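Long-range contacts in UDP-N-acetylglucosamine 2-epimerase (Methanocaldococcus jannaschii, PDB 4NES), which probably catalyses the reversible epimerisation at C-2 that interconverts UDP-N-acetylglucosamine and UDP-N-acetylmannosamine: residues A[15-20]-A[49-54]; A[35-40]-A[94-99]; A[58-63]-A[76-81]. All coordinates share one frame; numbering follows the deposited sequence.

Contact 1. Residues A[15-20]-A[49-54]; sequences KLSPII and EELNLP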
loop_
_atom_site.group_PDB
_atom_site.type_symbol
_atom_site.label_atom_id
_atom_site.label_comp_id
_atom_site.label_asym_id
_atom_site.label_seq_id
_atom_site.Cartn_x
_atom_site.Cartn_y
_atom_site.Cartn_z
ATOM N N LYS A 15 -10.681 -20.213 -1.817
ATOM C CA LYS A 15 -10.523 -19.645 -3.150
ATOM C C LYS A 15 -9.193 -19.976 -3.823
ATOM O O LYS A 15 -9.073 -19.879 -5.044
ATOM C CB LYS A 15 -10.790 -18.132 -3.124
ATOM C CG LYS A 15 -12.278 -17.845 -3.112
ATOM C CD LYS A 15 -12.592 -16.371 -2.877
ATOM C CE LYS A 15 -14.061 -16.068 -3.149
ATOM N NZ LYS A 15 -14.426 -14.648 -2.813
ATOM N N LEU A 16 -8.198 -20.370 -3.037
ATOM C CA LEU A 16 -6.929 -20.831 -3.601
ATOM C C LEU A 16 -6.945 -22.318 -3.915
ATOM O O LEU A 16 -6.099 -22.794 -4.676
ATOM C CB LEU A 16 -5.751 -20.523 -2.669
ATOM C CG LEU A 16 -5.345 -19.050 -2.681
ATOM C CD1 LEU A 16 -4.542 -18.715 -1.427
ATOM C CD2 LEU A 16 -4.565 -18.711 -3.965
ATOM N N SER A 17 -7.892 -23.061 -3.351
ATOM C CA SER A 17 -7.948 -24.505 -3.605
ATOM C C SER A 17 -7.977 -24.908 -5.096
ATOM O O SER A 17 -7.294 -25.869 -5.476
ATOM C CB SER A 17 -9.040 -25.211 -2.768
ATOM O OG SER A 17 -10.366 -24.931 -3.191
ATOM N N PRO A 18 -8.719 -24.174 -5.953
ATOM C CA PRO A 18 -8.666 -24.556 -7.372
ATOM C C PRO A 18 -7.320 -24.265 -8.023
ATOM O O PRO A 18 -6.951 -24.949 -8.996
ATOM C CB PRO A 18 -9.757 -23.696 -8.011
ATOM C CG PRO A 18 -10.707 -23.374 -6.869
ATOM C CD PRO A 18 -9.803 -23.205 -5.688
ATOM N N ILE A 19 -6.601 -23.261 -7.526
ATOM C CA ILE A 19 -5.257 -22.977 -8.027
ATOM C C ILE A 19 -4.286 -24.075 -7.607
ATOM O O ILE A 19 -3.473 -24.564 -8.416
ATOM C CB ILE A 19 -4.788 -21.587 -7.566
ATOM C CG1 ILE A 19 -5.577 -20.532 -8.340
ATOM C CG2 ILE A 19 -3.292 -21.420 -7.791
ATOM C CD1 ILE A 19 -5.502 -19.148 -7.739
ATOM N N ILE A 20 -4.400 -24.506 -6.356
ATOM C CA ILE A 20 -3.628 -25.641 -5.871
ATOM C C ILE A 20 -3.933 -26.907 -6.677
ATOM O O ILE A 20 -2.997 -27.623 -7.069
ATOM C CB ILE A 20 -3.856 -25.849 -4.358
ATOM C CG1 ILE A 20 -3.241 -24.668 -3.596
ATOM C CG2 ILE A 20 -3.298 -27.199 -3.887
ATOM C CD1 ILE A 20 -3.696 -24.522 -2.156
ATOM N N GLU A 49 -8.111 -30.030 5.385
ATOM C CA GLU A 49 -8.563 -31.418 5.362
ATOM C C GLU A 49 -9.623 -31.683 4.291
ATOM O O GLU A 49 -9.467 -32.581 3.458
ATOM C CB GLU A 49 -9.095 -31.834 6.736
ATOM C CG GLU A 49 -9.595 -33.273 6.797
ATOM C CD GLU A 49 -8.492 -34.280 6.541
ATOM O OE1 GLU A 49 -7.310 -33.943 6.766
ATOM O OE2 GLU A 49 -8.802 -35.416 6.115
ATOM N N GLU A 50 -10.712 -30.923 4.315
ATOM C CA GLU A 50 -11.816 -31.207 3.408
ATOM C C GLU A 50 -11.444 -30.956 1.953
ATOM O O GLU A 50 -11.971 -31.607 1.058
ATOM C CB GLU A 50 -13.064 -30.392 3.779
ATOM C CG GLU A 50 -13.707 -30.790 5.103
ATOM C CD GLU A 50 -15.072 -30.155 5.324
ATOM O OE1 GLU A 50 -15.470 -29.274 4.539
ATOM O OE2 GLU A 50 -15.751 -30.553 6.293
ATOM N N LEU A 51 -10.534 -30.011 1.725
ATOM C CA LEU A 51 -10.149 -29.647 0.367
ATOM C C LEU A 51 -8.892 -30.379 -0.091
ATOM O O LEU A 51 -8.383 -30.108 -1.180
ATOM C CB LEU A 51 -9.980 -28.129 0.234
ATOM C CG LEU A 51 -11.283 -27.368 0.518
ATOM C CD1 LEU A 51 -11.053 -25.873 0.563
ATOM C CD2 LEU A 51 -12.328 -27.702 -0.529
ATOM N N ASN A 52 -8.411 -31.301 0.744
ATOM C CA ASN A 52 -7.294 -32.179 0.373
ATOM C C ASN A 52 -6.064 -31.362 -0.035
ATOM O O ASN A 52 -5.457 -31.582 -1.090
ATOM C CB ASN A 52 -7.745 -33.137 -0.741
ATOM C CG ASN A 52 -6.784 -34.280 -0.966
ATOM O OD1 ASN A 52 -6.134 -34.765 -0.039
ATOM N ND2 ASN A 52 -6.705 -34.731 -2.210
ATOM N N LEU A 53 -5.700 -30.405 0.816
ATOM C CA LEU A 53 -4.594 -29.492 0.539
ATOM C C LEU A 53 -3.346 -29.910 1.301
ATOM O O LEU A 53 -3.442 -30.442 2.409
ATOM C CB LEU A 53 -4.971 -28.057 0.927
ATOM C CG LEU A 53 -6.212 -27.493 0.239
ATOM C CD1 LEU A 53 -6.478 -26.085 0.730
ATOM C CD2 LEU A 53 -6.095 -27.513 -1.278
ATOM N N PRO A 54 -2.165 -29.662 0.715
ATOM C CA PRO A 54 -0.929 -30.044 1.399
ATOM C C PRO A 54 -0.618 -29.124 2.571
ATOM O O PRO A 54 -1.077 -27.974 2.612
ATOM C CB PRO A 54 0.138 -29.870 0.314
ATOM C CG PRO A 54 -0.420 -28.827 -0.591
ATOM C CD PRO A 54 -1.905 -29.079 -0.613
#
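Ser17 and Ile20, one turn apart on the same face of a helix, meet Leu51, Leu53 and Pro54 where the chain leaves another helix and turns back toward the sheet. CB and OG of Ser17 both lie 3.9 Å from Leu51 CD1, and CB alone also comes near the second leucine, 4.0 Å from Leu53 CD2. Its hydroxyl is turned between the backbone N and the carbonyl carbon (chi1 72°), where OG bonds to the carbonyl O of Ile14 in the preceding turn and, weakly, to Gln177 of helix 170-183. A serine suits this spot because it is short enough to let the two leucines come close while its polar end keeps its partners.

Three residues on, Ile20 supplies the branched apolar surface. Its CG2 lies 3.8 Å from Leu53 CD2, and its CD1 reaches the same methyl at 3.9 Å; the two side chains cross at about a right angle, with the leucine tip set between two branches of the isoleucine. CG2 also touches the proline ring, 4.0 Å from Pro54 CD. The partner helix ends in a Schellman motif at Asn52, with a positive phi of 57°; past this turn Leu53 and Pro54 come to face Ile20, beside Leu51. Arg21, next along the first helix, holds the turn by bonding to the carbonyl oxygens of Leu51 and Asn52.

The contact thus joins helix 10-23 to the end of helix 45-50 and the connection leading to strand 58-59. Ile20 also packs on Trp30 and Ile32 of strand 30-34 and on Ile5 of strand 3-7, Pro54 on Trp30, while Leu51 reaches Asn178 of helix 170-183.

Contact 2. Residues A[35-40]-A[94-99]; sequences TNQHYS and GDTNTV. With UD1 (uridine-diphosphate-N-acetylglucosamine), chain B.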
loop_
_atom_site.group_PDB
_atom_site.type_symbol
_atom_site.label_atom_id
_atom_site.label_comp_id
_atom_site.label_asym_id
_atom_site.label_seq_id
_atom_site.Cartn_x
_atom_site.Cartn_y
_atom_site.Cartn_z
ATOM N N THR A 35 0.362 -17.483 7.001
ATOM C CA THR A 35 0.624 -16.521 8.069
ATOM C C THR A 35 -0.030 -16.948 9.373
ATOM O O THR A 35 0.291 -16.413 10.443
ATOM C CB THR A 35 0.091 -15.124 7.735
ATOM O OG1 THR A 35 -1.327 -15.218 7.531
ATOM C CG2 THR A 35 0.767 -14.571 6.493
ATOM N N ASN A 36 -0.974 -17.883 9.274
ATOM C CA ASN A 36 -1.768 -18.319 10.413
ATOM C C ASN A 36 -2.513 -17.149 11.032
ATOM O O ASN A 36 -2.689 -17.095 12.248
ATOM C CB ASN A 36 -0.913 -19.054 11.456
ATOM C CG ASN A 36 -0.001 -20.092 10.831
ATOM O OD1 ASN A 36 1.214 -19.926 10.833
ATOM N ND2 ASN A 36 -0.578 -21.169 10.291
ATOM N N GLN A 37 -2.946 -16.220 10.179
ATOM C CA GLN A 37 -3.862 -15.168 10.594
ATOM C C GLN A 37 -5.088 -15.807 11.232
ATOM O O GLN A 37 -5.534 -15.393 12.302
ATOM C CB GLN A 37 -4.266 -14.283 9.407
ATOM C CG GLN A 37 -5.187 -13.155 9.846
ATOM C CD GLN A 37 -5.561 -12.180 8.739
ATOM O OE1 GLN A 37 -4.888 -12.069 7.708
ATOM N NE2 GLN A 37 -6.656 -11.476 8.951
ATOM N N HIS A 38 -5.622 -16.828 10.558
ATOM C CA HIS A 38 -6.624 -17.719 11.140
ATOM C C HIS A 38 -5.943 -18.980 11.638
ATOM O O HIS A 38 -5.024 -19.485 10.987
ATOM C CB HIS A 38 -7.699 -18.062 10.116
ATOM C CG HIS A 38 -8.668 -16.947 9.889
ATOM N ND1 HIS A 38 -9.778 -17.068 9.095
ATOM C CD2 HIS A 38 -8.674 -15.688 10.386
ATOM C CE1 HIS A 38 -10.451 -15.926 9.118
ATOM N NE2 HIS A 38 -9.796 -15.074 9.891
ATOM N N TYR A 39 -6.401 -19.484 12.784
ATOM C CA TYR A 39 -5.700 -20.545 13.510
ATOM C C TYR A 39 -6.669 -21.515 14.179
ATOM O O TYR A 39 -6.315 -22.675 14.415
ATOM C CB TYR A 39 -4.760 -19.940 14.564
ATOM C CG TYR A 39 -5.396 -18.800 15.309
ATOM C CD1 TYR A 39 -6.157 -19.018 16.443
ATOM C CD2 TYR A 39 -5.257 -17.497 14.852
ATOM C CE1 TYR A 39 -6.759 -17.974 17.112
ATOM C CE2 TYR A 39 -5.859 -16.441 15.509
ATOM C CZ TYR A 39 -6.601 -16.683 16.643
ATOM O OH TYR A 39 -7.207 -15.641 17.298
ATOM N N SER A 40 -7.874 -21.054 14.505
ATOM C CA SER A 40 -8.874 -21.948 15.087
ATOM C C SER A 40 -9.140 -23.071 14.092
ATOM O O SER A 40 -9.182 -22.828 12.887
ATOM C CB SER A 40 -10.175 -21.199 15.397
ATOM O OG SER A 40 -9.968 -20.201 16.381
ATOM N N GLY A 94 -7.354 -12.164 -2.818
ATOM C CA GLY A 94 -8.371 -11.388 -2.127
ATOM C C GLY A 94 -7.901 -10.104 -1.461
ATOM O O GLY A 94 -7.204 -9.274 -2.060
ATOM N N ASP A 95 -8.304 -9.927 -0.208
ATOM C CA ASP A 95 -8.234 -8.600 0.391
ATOM C C ASP A 95 -7.990 -8.568 1.907
ATOM O O ASP A 95 -8.313 -7.579 2.578
ATOM C CB ASP A 95 -9.516 -7.839 0.044
ATOM C CG ASP A 95 -10.759 -8.589 0.455
ATOM O OD1 ASP A 95 -10.665 -9.480 1.324
ATOM O OD2 ASP A 95 -11.839 -8.300 -0.097
ATOM N N THR A 96 -7.399 -9.615 2.454
ATOM C CA THR A 96 -7.112 -9.657 3.883
ATOM C C THR A 96 -5.782 -8.970 4.165
ATOM O O THR A 96 -5.035 -8.642 3.242
ATOM C CB THR A 96 -7.055 -11.105 4.385
ATOM O OG1 THR A 96 -5.931 -11.757 3.779
ATOM C CG2 THR A 96 -8.331 -11.852 4.010
ATOM N N ASN A 97 -5.472 -8.766 5.442
ATOM C CA ASN A 97 -4.167 -8.205 5.795
ATOM C C ASN A 97 -3.011 -9.083 5.311
ATOM O O ASN A 97 -1.953 -8.573 4.954
ATOM C CB ASN A 97 -4.051 -7.948 7.297
ATOM C CG ASN A 97 -4.843 -6.741 7.744
ATOM O OD1 ASN A 97 -5.353 -5.971 6.927
ATOM N ND2 ASN A 97 -4.940 -6.559 9.058
ATOM N N THR A 98 -3.227 -10.397 5.283
ATOM C CA THR A 98 -2.232 -11.316 4.758
ATOM C C THR A 98 -1.896 -11.001 3.302
ATOM O O THR A 98 -0.725 -11.019 2.911
ATOM C CB THR A 98 -2.719 -12.763 4.883
ATOM O OG1 THR A 98 -2.693 -13.144 6.267
ATOM C CG2 THR A 98 -1.825 -13.694 4.082
ATOM N N VAL A 99 -2.919 -10.692 2.506
ATOM C CA VAL A 99 -2.734 -10.375 1.092
ATOM C C VAL A 99 -1.863 -9.132 0.925
ATOM O O VAL A 99 -0.897 -9.128 0.156
ATOM C CB VAL A 99 -4.090 -10.144 0.404
ATOM C CG1 VAL A 99 -3.909 -9.600 -1.008
ATOM C CG2 VAL A 99 -4.889 -11.430 0.404
HETATM C "C1'" UD1 B . -10.449 -11.459 8.412
HETATM C "C2'" UD1 B . -10.325 -10.521 7.251
HETATM C "C3'" UD1 B . -11.574 -10.411 6.519
HETATM C "C4'" UD1 B . -12.125 -11.708 6.109
HETATM C "C5'" UD1 B . -12.170 -12.659 7.278
HETATM C "C6'" UD1 B . -12.529 -14.039 6.876
HETATM C "C7'" UD1 B . -8.625 -8.638 7.638
HETATM C "C8'" UD1 B . -8.397 -7.252 8.164
HETATM N "N2'" UD1 B . -9.967 -9.165 7.741
HETATM O "O1'" UD1 B . -11.376 -10.952 9.303
HETATM O "O3'" UD1 B . -11.376 -9.581 5.360
HETATM O "O4'" UD1 B . -13.429 -11.559 5.572
HETATM O "O5'" UD1 B . -10.897 -12.750 7.909
HETATM O "O6'" UD1 B . -13.233 -14.752 7.824
HETATM O "O7'" UD1 B . -7.701 -9.290 7.147
HETATM N N1 UD1 B . -10.455 -15.191 15.644
HETATM C C2 UD1 B . -10.430 -16.384 16.241
HETATM N N3 UD1 B . -9.883 -17.433 15.630
HETATM C C4 UD1 B . -9.332 -17.318 14.414
HETATM C C5 UD1 B . -9.343 -16.092 13.764
HETATM C C6 UD1 B . -9.928 -15.014 14.409
HETATM O O2 UD1 B . -10.916 -16.532 17.345
HETATM O O4 UD1 B . -8.774 -18.405 13.808
HETATM C C1B UD1 B . -11.076 -14.016 16.301
HETATM C C2B UD1 B . -10.185 -13.283 17.221
HETATM O "O2'" UD1 B . -10.932 -12.791 18.306
HETATM C C3B UD1 B . -9.705 -12.186 16.414
HETATM C C4B UD1 B . -10.902 -11.850 15.604
HETATM O O4B UD1 B . -11.546 -13.079 15.329
HETATM O O3B UD1 B . -9.218 -11.087 17.144
HETATM C C5B UD1 B . -10.563 -11.175 14.323
HETATM O O5B UD1 B . -9.610 -11.838 13.532
HETATM P PA UD1 B . -8.978 -11.127 12.304
HETATM O O1A UD1 B . -8.267 -9.896 12.775
HETATM O O2A UD1 B . -8.065 -12.087 11.616
HETATM O O3A UD1 B . -10.129 -10.628 11.368
HETATM P PB UD1 B . -11.410 -11.400 10.815
HETATM O O1B UD1 B . -12.616 -10.773 11.434
HETATM O O2B UD1 B . -11.260 -12.888 10.972
#
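Gln37 reaches Thr98 and the bound UDP-N-acetylglucosamine with the two halves of one amide. With CG anti to the backbone N (chi1 -178°) and the chain extended beyond it, the amide is carried out between Thr98 and the ligand. Thr98 OG1 donates to Gln37 OE1 at 2.8 Å, in the carbonyl plane on a lone pair, and a weak bond from Thr98 N joins it. NE2, turned to the ligand, donates both to the acetyl O7' (3.0 Å) and to the phosphate O2A (3.1 Å), each bond nearly straight. A glutamine suits the place, accepting from the protein and donating twice to the ligand. Asn97 N gives O7' a second donor.

His38 NE2 donates to O2B of the other phosphate at 2.8 Å. The backbone N of Tyr39 and of Ser40 bond to uracil O4, while Ser40 OG accepts from N3 at 2.9 Å, reading the uracil edge. The Tyr39 ring lies with one face over O4.

Behind this shell, Thr35 and Thr98 meet tip to tip, their OG1 atoms 2.8 Å apart, and Thr35 OG1 accepts from Gln37 N in an ST turn. Thr96 is the N-cap of helix 97-108, its OG1 accepting a weak capping bond from Val99 N and bonded to Glu12, and Asn97 OD1 bonds to Lys108 of the second subunit. Loops after parallel strands and a helix N-terminus lining a nucleotide-sugar pocket are typical of Rossmann-like domains, here one of the two forming the GT-B fold; as in bacterial relatives, this site beside UDP is probably regulatory.

Contact 3. Residues A[58-63]-A[76-81]; sequences YNLNIG and IEIEKV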
loop_
_atom_site.group_PDB
_atom_site.type_symbol
_atom_site.label_atom_id
_atom_site.label_comp_id
_atom_site.label_asym_id
_atom_site.label_seq_id
_atom_site.Cartn_x
_atom_site.Cartn_y
_atom_site.Cartn_z
ATOM N N TYR A 58 5.724 -23.268 5.415
ATOM C CA TYR A 58 6.005 -22.305 6.474
ATOM C C TYR A 58 4.725 -21.909 7.178
ATOM O O TYR A 58 3.709 -21.641 6.533
ATOM C CB TYR A 58 6.680 -21.043 5.915
ATOM C CG TYR A 58 8.074 -21.300 5.418
ATOM C CD1 TYR A 58 9.152 -21.245 6.285
ATOM C CD2 TYR A 58 8.315 -21.613 4.088
ATOM C CE1 TYR A 58 10.439 -21.495 5.846
ATOM C CE2 TYR A 58 9.604 -21.868 3.638
ATOM C CZ TYR A 58 10.658 -21.805 4.523
ATOM O OH TYR A 58 11.946 -22.054 4.091
ATOM N N ASN A 59 4.786 -21.889 8.506
ATOM C CA ASN A 59 3.723 -21.343 9.341
ATOM C C ASN A 59 4.318 -20.218 10.170
ATOM O O ASN A 59 5.232 -20.442 10.970
ATOM C CB ASN A 59 3.162 -22.427 10.255
ATOM C CG ASN A 59 2.412 -23.487 9.498
ATOM O OD1 ASN A 59 1.260 -23.292 9.105
ATOM N ND2 ASN A 59 3.055 -24.637 9.298
ATOM N N LEU A 60 3.824 -19.002 9.969
ATOM C CA LEU A 60 4.436 -17.836 10.601
ATOM C C LEU A 60 3.841 -17.524 11.980
ATOM O O LEU A 60 4.429 -16.767 12.755
ATOM C CB LEU A 60 4.335 -16.614 9.682
ATOM C CG LEU A 60 4.834 -16.850 8.255
ATOM C CD1 LEU A 60 4.811 -15.565 7.453
ATOM C CD2 LEU A 60 6.230 -17.452 8.254
ATOM N N ASN A 61 2.680 -18.112 12.271
ATOM C CA ASN A 61 2.054 -18.018 13.595
ATOM C C ASN A 61 1.777 -16.578 14.046
ATOM O O ASN A 61 1.967 -16.239 15.212
ATOM C CB ASN A 61 2.910 -18.742 14.641
ATOM C CG ASN A 61 3.201 -20.178 14.264
ATOM O OD1 ASN A 61 4.360 -20.602 14.235
ATOM N ND2 ASN A 61 2.157 -20.940 13.982
ATOM N N ILE A 62 1.315 -15.738 13.122
ATOM C CA ILE A 62 1.073 -14.328 13.418
ATOM C C ILE A 62 -0.195 -14.147 14.246
ATOM O O ILE A 62 -0.210 -13.416 15.245
ATOM C CB ILE A 62 0.935 -13.499 12.129
ATOM C CG1 ILE A 62 2.161 -13.678 11.227
ATOM C CG2 ILE A 62 0.717 -12.023 12.465
ATOM C CD1 ILE A 62 3.465 -13.279 11.883
ATOM N N GLY A 63 -1.274 -14.790 13.811
ATOM C CA GLY A 63 -2.528 -14.722 14.537
ATOM C C GLY A 63 -3.156 -13.350 14.574
ATOM O O GLY A 63 -2.990 -12.544 13.647
ATOM N N ILE A 76 7.636 -8.443 8.526
ATOM C CA ILE A 76 8.898 -8.962 9.048
ATOM C C ILE A 76 9.077 -10.448 8.746
ATOM O O ILE A 76 10.122 -10.865 8.235
ATOM C CB ILE A 76 9.016 -8.721 10.566
ATOM C CG1 ILE A 76 9.046 -7.222 10.852
ATOM C CG2 ILE A 76 10.267 -9.383 11.124
ATOM C CD1 ILE A 76 8.624 -6.874 12.260
ATOM N N GLU A 77 8.060 -11.242 9.045
ATOM C CA GLU A 77 8.203 -12.689 8.959
ATOM C C GLU A 77 8.102 -13.229 7.539
ATOM O O GLU A 77 8.817 -14.167 7.188
ATOM C CB GLU A 77 7.192 -13.391 9.868
ATOM C CG GLU A 77 7.402 -13.091 11.345
ATOM C CD GLU A 77 8.781 -13.478 11.835
ATOM O OE1 GLU A 77 9.252 -14.578 11.486
ATOM O OE2 GLU A 77 9.388 -12.688 12.584
ATOM N N ILE A 78 7.243 -12.634 6.718
ATOM C CA ILE A 78 7.156 -13.054 5.325
ATOM C C ILE A 78 8.470 -12.725 4.630
ATOM O O ILE A 78 8.965 -13.508 3.830
ATOM C CB ILE A 78 5.978 -12.384 4.581
ATOM C CG1 ILE A 78 4.643 -12.904 5.096
ATOM C CG2 ILE A 78 6.039 -12.638 3.088
ATOM C CD1 ILE A 78 3.456 -12.160 4.503
ATOM N N GLU A 79 9.061 -11.579 4.944
ATOM C CA GLU A 79 10.304 -11.214 4.283
ATOM C C GLU A 79 11.432 -12.190 4.593
ATOM O O GLU A 79 12.229 -12.504 3.714
ATOM C CB GLU A 79 10.726 -9.796 4.639
ATOM C CG GLU A 79 11.967 -9.371 3.873
ATOM C CD GLU A 79 12.386 -7.965 4.164
ATOM O OE1 GLU A 79 12.731 -7.693 5.330
ATOM O OE2 GLU A 79 12.375 -7.141 3.220
ATOM N N LYS A 80 11.497 -12.677 5.828
ATOM C CA LYS A 80 12.510 -13.667 6.182
ATOM C C LYS A 80 12.408 -14.905 5.292
ATOM O O LYS A 80 13.421 -15.406 4.787
ATOM C CB LYS A 80 12.378 -14.072 7.645
ATOM C CG LYS A 80 12.794 -12.995 8.633
ATOM C CD LYS A 80 12.516 -13.457 10.062
ATOM C CE LYS A 80 12.847 -12.384 11.077
ATOM N NZ LYS A 80 12.438 -12.806 12.449
ATOM N N VAL A 81 11.185 -15.381 5.075
ATOM C CA VAL A 81 10.972 -16.532 4.212
ATOM C C VAL A 81 11.318 -16.238 2.758
ATOM O O VAL A 81 12.015 -17.027 2.118
ATOM C CB VAL A 81 9.532 -17.041 4.298
ATOM C CG1 VAL A 81 9.343 -18.203 3.330
ATOM C CG2 VAL A 81 9.207 -17.470 5.722
HETATM O O HOH W 1 7.212 -16.622 12.571
#
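Tyr58 carries CG anti to its carbonyl carbon, chi1 -69°, and Val81 carries CG1 anti to its backbone N, chi1 177°; together these torsions bring the valine methyl over the tyrosine ring. CG1 of Val81 stands 3.7 Å from the centroid of the Tyr58 ring and 16° off the ring normal, a CH-pi contact over the face, displaced toward the CD2 side. The other methyl, CG2, sits 3.8 Å from Tyr58 CD1, so both branches of the valine are spread across the ring. A beta-branched residue is well suited to cover a flat surface in this way.

Leu60, just past the short strand 58-59, packs beside this pair. Its CD1 meets Ile78 CG1 at 3.6 Å, the two side chains crossing at about a right angle, and its CD2 lies 3.9 Å from Val81 CG2. Ile62 ends the apolar row, its CD1 resting 4.0 Å from CG of Glu77, whose aliphatic stem serves as apolar surface while the carboxylate finds polar partners. One carboxylate oxygen is salt-bridged to Lys80, NZ to OE2 3.1 Å; the other, OE1, accepts a hydrogen bond from a water that also donates to Leu60 O at 2.8 Å, bridging the segments.

An alanine at Tyr58 would probably leave both Val81 methyls without the ring they lie on, open a gap beside them and leave Glu85 without its hydroxyl partner.

Helix 67-85 here packs against edge strand 58-59 of the parallel sheet and the loop that follows it. Leu60 and Val81 also touch Ile33 of the adjacent strand 30-34, and Ile78 reaches Ala101 and Val105 of helix 97-108, while Glu79 bonds to Thr66, Gly68 and Glu69 of the second subunit.

Contacts 2 and 3 adjoin, with centres 11 Å apart, and contact 3 is nested in the loop that contact 2 closes. Thr35 O lies 2.9 Å from Ile62 N, and Asn36 OD1 lies 2.7 Å from Asn61 N, both probable hydrogen bonds that tie the loop after strand 58-59 to the ligand-binding loop. Contact 1 crosses contact 2 along the chain without touching it; contacts 1 and 3 follow in series, their centres about 20 Å apart. Contact 2 holds the ligand directly, its Thr96 side chain about 8 Å from that of His207, the likely active-site residue. Further back, the Leu51 side chain is about 8 Å from the bound UDP, that of Ile62 about 9 Å from UDP-N-acetylglucosamine.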